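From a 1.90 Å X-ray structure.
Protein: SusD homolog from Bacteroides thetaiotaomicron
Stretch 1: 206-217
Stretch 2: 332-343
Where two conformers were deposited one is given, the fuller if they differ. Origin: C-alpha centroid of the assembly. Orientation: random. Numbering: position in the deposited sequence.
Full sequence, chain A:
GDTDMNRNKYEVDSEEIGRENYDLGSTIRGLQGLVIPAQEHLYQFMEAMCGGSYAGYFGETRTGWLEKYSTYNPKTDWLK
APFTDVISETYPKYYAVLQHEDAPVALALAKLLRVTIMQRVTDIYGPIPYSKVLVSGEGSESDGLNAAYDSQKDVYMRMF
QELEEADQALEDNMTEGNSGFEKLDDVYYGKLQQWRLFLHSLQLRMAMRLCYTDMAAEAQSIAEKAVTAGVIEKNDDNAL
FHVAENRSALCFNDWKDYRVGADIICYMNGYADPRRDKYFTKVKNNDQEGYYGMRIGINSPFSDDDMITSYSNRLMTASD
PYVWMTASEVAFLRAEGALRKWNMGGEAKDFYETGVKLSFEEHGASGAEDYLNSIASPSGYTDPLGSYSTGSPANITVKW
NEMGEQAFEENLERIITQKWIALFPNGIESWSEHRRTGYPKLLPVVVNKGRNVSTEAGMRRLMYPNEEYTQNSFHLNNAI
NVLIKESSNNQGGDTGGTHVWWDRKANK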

HETATM    1  N   MSE A 206       2.565   9.965   5.082  1.00 18.06           N
HETATM    2  CA  MSE A 206       3.948   9.790   5.498  1.00 18.68           C
HETATM    3  C   MSE A 206       4.186  10.291   6.905  1.00 21.47           C
HETATM    4  O   MSE A 206       4.919   9.660   7.663  1.00 19.80           O
HETATM    5  CB  MSE A 206       4.821  10.553   4.526  1.00 19.45           C
HETATM    6  CG  MSE A 206       4.865   9.866   3.164  1.00 22.39           C
HETATM    7 SE   MSE A 206       5.867  11.012   1.888  0.75 33.94          SE
HETATM    8  CE  MSE A 206       7.385  11.575   3.026  1.00 32.50           C
ATOM      9  N   ALA A 207       3.542  11.381   7.288  1.00 19.13           N
ATOM     10  CA  ALA A 207       3.601  11.824   8.687  1.00 20.79           C
ATOM     11  C   ALA A 207       3.075  10.752   9.633  1.00 18.88           C
ATOM     12  O   ALA A 207       3.695  10.457  10.658  1.00 20.23           O
ATOM     13  CB  ALA A 207       2.847  13.138   8.868  1.00 19.59           C
HETATM   14  N   MSE A 208       1.916  10.159   9.333  1.00 19.31           N
HETATM   15  CA  MSE A 208       1.317   9.184  10.255  1.00 16.44           C
HETATM   16  C   MSE A 208       2.217   7.964  10.395  1.00 18.43           C
HETATM   17  O   MSE A 208       2.343   7.400  11.476  1.00 18.94           O
HETATM   18  CB  MSE A 208      -0.086   8.774   9.758  1.00 20.74           C
HETATM   19  CG  MSE A 208      -0.907   8.115  10.856  1.00 20.27           C
HETATM   20 SE   MSE A 208      -1.349   9.396  12.313  0.75 25.64          SE
HETATM   21  CE  MSE A 208      -2.212  10.765  11.226  1.00 19.55           C
ATOM     22  N   ARG A 209       2.940   7.647   9.335  1.00 17.53           N
ATOM     23  CA  ARG A 209       3.855   6.515   9.283  1.00 17.20           C
ATOM     24  C   ARG A 209       4.913   6.629  10.354  1.00 20.56           C
ATOM     25  O   ARG A 209       5.341   5.604  10.867  1.00 21.63           O
ATOM     26  CB  ARG A 209       4.530   6.386   7.904  1.00 16.43           C
ATOM     27  CG  ARG A 209       5.226   5.046   7.718  1.00 17.70           C
ATOM     28  CD  ARG A 209       4.299   3.925   7.206  1.00 17.47           C
ATOM     29  NE  ARG A 209       4.126   4.073   5.765  1.00 20.05           N
ATOM     30  CZ  ARG A 209       2.996   4.099   5.079  1.00 23.73           C
ATOM     31  NH1 ARG A 209       1.804   3.925   5.649  1.00 18.62           N
ATOM     32  NH2 ARG A 209       3.088   4.264   3.762  1.00 24.90           N
ATOM     33  N   LEU A 210       5.297   7.863  10.710  1.00 20.24           N
ATOM     34  CA  LEU A 210       6.395   8.082  11.639  1.00 20.96           C
ATOM     35  C   LEU A 210       5.963   8.367  13.086  1.00 19.46           C
ATOM     36  O   LEU A 210       6.788   8.812  13.921  1.00 20.13           O
ATOM     37  CB  LEU A 210       7.267   9.247  11.155  1.00 22.73           C
ATOM     38  CG  LEU A 210       7.691   9.235   9.681  1.00 28.17           C
ATOM     39  CD1 LEU A 210       8.677  10.365   9.427  1.00 26.16           C
ATOM     40  CD2 LEU A 210       8.267   7.897   9.285  1.00 23.01           C
ATOM     41  N   CYS A 211       4.725   8.027  13.422  1.00 20.83           N
ATOM     42  CA  CYS A 211       4.189   8.426  14.734  1.00 19.02           C
ATOM     43  C   CYS A 211       4.830   7.636  15.904  1.00 21.55           C
ATOM     44  O   CYS A 211       4.722   8.048  17.059  1.00 22.42           O
ATOM     45  CB  CYS A 211       2.667   8.343  14.725  1.00 23.33           C
ATOM     46  SG  CYS A 211       2.107   6.627  14.809  1.00 26.28           S
ATOM     47  N   TYR A 212       5.539   6.550  15.628  1.00 19.53           N
ATOM     48  CA  TYR A 212       6.221   5.806  16.681  1.00 21.87           C
ATOM     49  C   TYR A 212       7.731   6.084  16.736  1.00 21.75           C
ATOM     50  O   TYR A 212       8.443   5.409  17.494  1.00 21.86           O
ATOM     51  CB  TYR A 212       5.952   4.285  16.530  1.00 24.63           C
ATOM     52  CG  TYR A 212       4.498   3.929  16.716  1.00 22.54           C
ATOM     53  CD1 TYR A 212       3.904   4.019  17.967  1.00 28.66           C
ATOM     54  CD2 TYR A 212       3.713   3.436  15.651  1.00 22.51           C
ATOM     55  CE1 TYR A 212       2.569   3.680  18.149  1.00 25.88           C
ATOM     56  CE2 TYR A 212       2.392   3.106  15.836  1.00 22.34           C
ATOM     57  CZ  TYR A 212       1.832   3.208  17.105  1.00 21.78           C
ATOM     58  OH  TYR A 212       0.511   2.884  17.282  1.00 23.36           O
ATOM     59  N   THR A 213       8.229   7.073  15.979  1.00 21.49           N
ATOM     60  CA  THR A 213       9.660   7.389  15.948  1.00 20.88           C
ATOM     61  C   THR A 213       9.979   8.634  16.750  1.00 24.70           C
ATOM     62  O   THR A 213       9.094   9.258  17.274  1.00 24.82           O
ATOM     63  CB  THR A 213      10.152   7.693  14.528  1.00 20.59           C
ATOM     64  OG1 THR A 213       9.548   8.903  14.052  1.00 21.49           O
ATOM     65  CG2 THR A 213       9.836   6.542  13.600  1.00 21.12           C
ATOM     66  N   ASP A 214      11.260   8.990  16.824  0.50 27.71           N
ATOM     67  CA  ASP A 214      11.698  10.217  17.504  0.50 29.58           C
ATOM     68  C   ASP A 214      11.457  11.470  16.651  0.50 29.20           C
ATOM     69  O   ASP A 214      11.829  12.579  17.024  0.50 28.67           O
ATOM     70  CB  ASP A 214      13.181  10.089  17.950  0.50 35.35           C
ATOM     71  CG  ASP A 214      14.192  10.141  16.792  0.50 38.04           C
ATOM     72  OD1 ASP A 214      13.811  10.162  15.602  0.50 35.83           O
ATOM     73  OD2 ASP A 214      15.411  10.155  17.085  0.50 43.71           O
HETATM   74  N   MSE A 215      10.803  11.289  15.513  0.50 23.63           N
HETATM   75  CA  MSE A 215      10.400  12.408  14.692  0.50 23.90           C
HETATM   76  C   MSE A 215       8.927  12.642  14.805  0.50 22.52           C
HETATM   77  O   MSE A 215       8.351  13.360  13.975  0.50 20.33           O
HETATM   78  CB  MSE A 215      10.744  12.084  13.248  0.50 25.65           C
HETATM   79  CG  MSE A 215      12.256  11.890  13.051  0.50 29.22           C
HETATM   80 SE   MSE A 215      13.348  13.525  13.252  0.38 48.41          SE
HETATM   81  CE  MSE A 215      14.130  13.102  15.002  0.50 49.35           C
ATOM     82  N   ALA A 216       8.286  12.068  15.832  1.00 23.44           N
ATOM     83  CA  ALA A 216       6.816  12.175  15.958  1.00 24.98           C
ATOM     84  C   ALA A 216       6.313  13.635  16.086  1.00 23.73           C
ATOM     85  O   ALA A 216       5.236  13.969  15.561  1.00 24.45           O
ATOM     86  CB  ALA A 216       6.267  11.347  17.118  1.00 24.18           C
ATOM     87  N   ALA A 217       7.059  14.487  16.770  1.00 23.74           N
ATOM     88  CA  ALA A 217       6.621  15.871  16.929  1.00 21.37           C
ATOM     89  C   ALA A 217       6.618  16.560  15.582  1.00 21.55           C
ATOM     90  O   ALA A 217       5.598  17.226  15.206  1.00 21.63           O
ATOM     91  CB  ALA A 217       7.494  16.645  17.933  1.00 23.28           C
ATOM     92  N   PHE A 332      -9.539   8.208   7.153  1.00 17.11           N
ATOM     93  CA  PHE A 332      -9.036   7.279   8.176  1.00 19.68           C
ATOM     94  C   PHE A 332      -7.733   7.752   8.780  1.00 17.38           C
ATOM     95  O   PHE A 332      -7.481   7.578   9.973  1.00 19.01           O
ATOM     96  CB  PHE A 332      -8.901   5.855   7.610  1.00 18.25           C
ATOM     97  CG  PHE A 332     -10.222   5.208   7.336  1.00 16.66           C
ATOM     98  CD1 PHE A 332     -11.174   5.089   8.340  1.00 16.38           C
ATOM     99  CD2 PHE A 332     -10.511   4.691   6.096  1.00 19.39           C
ATOM    100  CE1 PHE A 332     -12.390   4.476   8.083  1.00 17.75           C
ATOM    101  CE2 PHE A 332     -11.727   4.076   5.820  1.00 18.80           C
ATOM    102  CZ  PHE A 332     -12.663   3.936   6.826  1.00 19.72           C
ATOM    103  N   LEU A 333      -6.909   8.423   7.988  1.00 19.70           N
ATOM    104  CA  LEU A 333      -5.690   9.033   8.516  1.00 18.89           C
ATOM    105  C   LEU A 333      -6.048  10.150   9.498  1.00 20.00           C
ATOM    106  O   LEU A 333      -5.457  10.267  10.566  1.00 16.64           O
ATOM    107  CB  LEU A 333      -4.805   9.566   7.386  1.00 19.18           C
ATOM    108  CG  LEU A 333      -4.085   8.475   6.570  1.00 20.25           C
ATOM    109  CD1 LEU A 333      -3.605   9.012   5.233  1.00 19.48           C
ATOM    110  CD2 LEU A 333      -2.922   7.934   7.369  1.00 17.94           C
ATOM    111  N   ARG A 334      -6.984  10.995   9.123  1.00 18.33           N
ATOM    112  CA  ARG A 334      -7.440  12.047  10.019  1.00 18.55           C
ATOM    113  C   ARG A 334      -8.092  11.452  11.272  1.00 16.91           C
ATOM    114  O   ARG A 334      -7.925  11.998  12.353  1.00 16.32           O
ATOM    115  CB  ARG A 334      -8.385  13.021   9.291  1.00 16.69           C
ATOM    116  CG  ARG A 334      -7.634  13.839   8.258  1.00 18.93           C
ATOM    117  CD  ARG A 334      -8.548  14.636   7.378  1.00 23.00           C
ATOM    118  NE  ARG A 334      -8.935  15.892   8.003  1.00 20.63           N
ATOM    119  CZ  ARG A 334      -9.738  16.763   7.422  1.00 22.53           C
ATOM    120  NH1 ARG A 334     -10.253  16.495   6.229  1.00 21.92           N
ATOM    121  NH2 ARG A 334     -10.012  17.916   8.021  1.00 22.09           N
ATOM    122  N   ALA A 335      -8.818  10.335  11.145  1.00 17.19           N
ATOM    123  CA  ALA A 335      -9.406   9.716  12.312  1.00 17.22           C
ATOM    124  C   ALA A 335      -8.339   9.297  13.311  1.00 18.02           C
ATOM    125  O   ALA A 335      -8.505   9.517  14.492  1.00 19.87           O
ATOM    126  CB  ALA A 335     -10.286   8.499  11.947  1.00 18.72           C
ATOM    127  N   GLU A 336      -7.316   8.600  12.834  1.00 17.23           N
ATOM    128  CA  GLU A 336      -6.170   8.206  13.693  1.00 18.30           C
ATOM    129  C   GLU A 336      -5.477   9.411  14.310  1.00 18.57           C
ATOM    130  O   GLU A 336      -5.184   9.445  15.528  1.00 18.32           O
ATOM    131  CB  GLU A 336      -5.163   7.381  12.903  1.00 16.44           C
ATOM    132  CG  GLU A 336      -3.965   7.014  13.757  1.00 18.65           C
ATOM    133  CD  GLU A 336      -2.951   6.120  13.074  1.00 19.50           C
ATOM    134  OE1 GLU A 336      -3.211   5.688  11.932  1.00 19.62           O
ATOM    135  OE2 GLU A 336      -1.888   5.861  13.678  1.00 20.63           O
ATOM    136  N   GLY A 337      -5.213  10.420  13.476  1.00 20.54           N
ATOM    137  CA  GLY A 337      -4.594  11.648  13.966  1.00 19.87           C
ATOM    138  C   GLY A 337      -5.398  12.228  15.125  1.00 20.39           C
ATOM    139  O   GLY A 337      -4.845  12.623  16.170  1.00 20.72           O
ATOM    140  N   ALA A 338      -6.714  12.301  14.935  1.00 18.78           N
ATOM    141  CA  ALA A 338      -7.587  12.883  15.918  1.00 21.40           C
ATOM    142  C   ALA A 338      -7.591  12.050  17.229  1.00 21.59           C
ATOM    143  O   ALA A 338      -7.539  12.604  18.321  1.00 20.11           O
ATOM    144  CB  ALA A 338      -9.004  13.046  15.355  1.00 18.98           C
ATOM    145  N   LEU A 339      -7.600  10.731  17.083  1.00 23.27           N
ATOM    146  CA  LEU A 339      -7.520   9.844  18.206  1.00 23.65           C
ATOM    147  C   LEU A 339      -6.225  10.069  18.978  1.00 22.73           C
ATOM    148  O   LEU A 339      -6.205   9.951  20.196  1.00 22.00           O
ATOM    149  CB  LEU A 339      -7.627   8.404  17.735  1.00 21.81           C
ATOM    150  CG  LEU A 339      -7.905   7.393  18.825  1.00 21.79           C
ATOM    151  CD1 LEU A 339      -9.300   7.542  19.447  1.00 24.31           C
ATOM    152  CD2 LEU A 339      -7.749   6.000  18.265  1.00 21.33           C
ATOM    153  N   ARG A 340      -5.159  10.453  18.273  1.00 18.73           N
ATOM    154  CA  ARG A 340      -3.866  10.725  18.880  1.00 21.61           C
ATOM    155  C   ARG A 340      -3.753  12.165  19.405  1.00 22.43           C
ATOM    156  O   ARG A 340      -2.694  12.579  19.858  1.00 25.44           O
ATOM    157  CB  ARG A 340      -2.724  10.444  17.871  1.00 24.76           C
ATOM    158  CG  ARG A 340      -2.533   8.993  17.477  1.00 20.78           C
ATOM    159  CD  ARG A 340      -1.448   8.814  16.438  1.00 23.59           C
ATOM    160  NE  ARG A 340      -1.389   7.431  16.030  1.00 24.29           N
ATOM    161  CZ  ARG A 340      -0.843   6.458  16.778  1.00 23.44           C
ATOM    162  NH1 ARG A 340      -0.306   6.702  17.966  1.00 26.00           N
ATOM    163  NH2 ARG A 340      -0.876   5.223  16.350  1.00 24.65           N
ATOM    164  N   LYS A 341      -4.839  12.923  19.310  1.00 26.61           N
ATOM    165  CA  LYS A 341      -4.911  14.306  19.766  0.50 24.98           C
ATOM    166  C   LYS A 341      -4.118  15.238  18.839  1.00 26.81           C
ATOM    167  O   LYS A 341      -3.752  16.314  19.232  1.00 25.17           O
ATOM    168  CB  LYS A 341      -4.454  14.454  21.247  0.50 28.79           C
ATOM    169  CG  LYS A 341      -5.207  13.536  22.219  0.50 31.73           C
ATOM    170  CD  LYS A 341      -5.081  13.918  23.699  0.50 33.34           C
ATOM    171  CE  LYS A 341      -3.778  13.471  24.340  0.50 37.94           C
ATOM    172  NZ  LYS A 341      -3.841  12.068  24.844  0.50 41.04           N
ATOM    173  N   TRP A 342      -3.871  14.830  17.599  1.00 22.14           N
ATOM    174  CA  TRP A 342      -3.318  15.755  16.624  1.00 21.49           C
ATOM    175  C   TRP A 342      -4.476  16.619  16.109  1.00 25.59           C
ATOM    176  O   TRP A 342      -5.644  16.163  16.094  1.00 20.70           O
ATOM    177  CB  TRP A 342      -2.695  15.030  15.447  1.00 23.72           C
ATOM    178  CG  TRP A 342      -1.520  14.203  15.757  1.00 19.18           C
ATOM    179  CD1 TRP A 342      -1.055  13.873  16.984  1.00 23.99           C
ATOM    180  CD2 TRP A 342      -0.704  13.538  14.830  1.00 22.49           C
ATOM    181  NE1 TRP A 342       0.054  13.068  16.892  1.00 23.05           N
ATOM    182  CE2 TRP A 342       0.298  12.847  15.567  1.00 22.47           C
ATOM    183  CE3 TRP A 342      -0.678  13.478  13.444  1.00 20.88           C
ATOM    184  CZ2 TRP A 342       1.288  12.126  14.957  1.00 20.86           C
ATOM    185  CZ3 TRP A 342       0.317  12.756  12.843  1.00 20.64           C
ATOM    186  CH2 TRP A 342       1.289  12.097  13.594  1.00 20.44           C
ATOM    187  N   ASN A 343      -4.174  17.837  15.679  1.00 23.43           N
ATOM    188  CA  ASN A 343      -5.244  18.724  15.219  1.00 25.27           C
ATOM    189  C   ASN A 343      -5.594  18.441  13.750  1.00 28.22           C
ATOM    190  O   ASN A 343      -4.955  18.975  12.830  1.00 25.34           O
ATOM    191  CB  ASN A 343      -4.886  20.178  15.446  1.00 33.67           C
ATOM    192  CG  ASN A 343      -6.035  21.104  15.087  1.00 38.03           C
ATOM    193  OD1 ASN A 343      -7.118  20.660  14.682  1.00 35.61           O
ATOM    194  ND2 ASN A 343      -5.796  22.391  15.199  1.00 46.81           N
TER

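Residues 206-217 and 332-343 of the SusD homolog, far apart in sequence, bury 441 Å² between them, with one cross-stretch hydrogen bond and a larger apolar contact centred on Met208. The apolar packing centres on Met208, a selenomethionine, which is buried and gives up 131 Å² to the other stretch, more than any other residue here. Its CA-to-CB bond points toward the second stretch, and its t, p, p rotamer folds the long, flexible chain against several partners. Near the backbone, Met208 CB lies 3.8 Å from Leu333 CD2; Leu333 sets out sideways, but its end comes nearer. At the tip, Met208 CE sits 3.3 Å from Leu333 O and 3.7 Å from Gly337 CA. Glycine suits this spot: an ideal CB on Gly337 would lie 3.4 Å from Met208 CE, a tight fit. Midway along, Met208 CG passes 3.5 Å from Glu336 OE1, a carboxylate oxygen whose hydrogen bonding is met elsewhere in the structure.

The sulfur and aromatic contacts gather on Trp342, which follows the end of its helix, where Lys341 turns to positive phi in a Schellman motif and Trp342 N bonds back to Gly337 O at 2.8 Å. Its CA-to-CB bond points toward the first stretch, with chi1 at m. The first stretch covers 86 Å² of the residue, and its broad indole supplies the ring contacts. Met208 SE lies 4.2 Å from the centroid of the Trp342 six-membered ring, 29° off the normal, while Met208 CE approaches Trp342 CZ3 at 3.6 Å. Cys211 CB adds a contact of 4.0 Å to Trp342 CZ2, and Ala207 O lies at the ring edge, 4.1 Å from Trp342 CH2. Ala207 thus meets the indole through its backbone oxygen and Cys211 through its CB.

The polar contacts centre on Arg340, whose NH2 donates to Tyr212 OH at 2.9 Å, with an N-H...O angle of 158°. Tyr212 starts sideways, but its long ring carries the hydroxyl to the edge of the guanidinium, near its plane. Arg340 is held in place within its own stretch by Glu336, one helical turn earlier: Arg340 NE and Arg340 NH2 each donate to Glu336 OE2 at 2.9 Å, and both bonds are part of a salt bridge. The extended Glu336 side chain, t at chi1 and chi2, brings its buried charge to the arginine. Over one guanidinium face sits Cys211 SG, 3.6 Å from Arg340 CZ; this compact, polarizable sulfur packs on the flat group while NE and NH2 make their hydrogen bonds to Glu336 OE2 and Tyr212 OH.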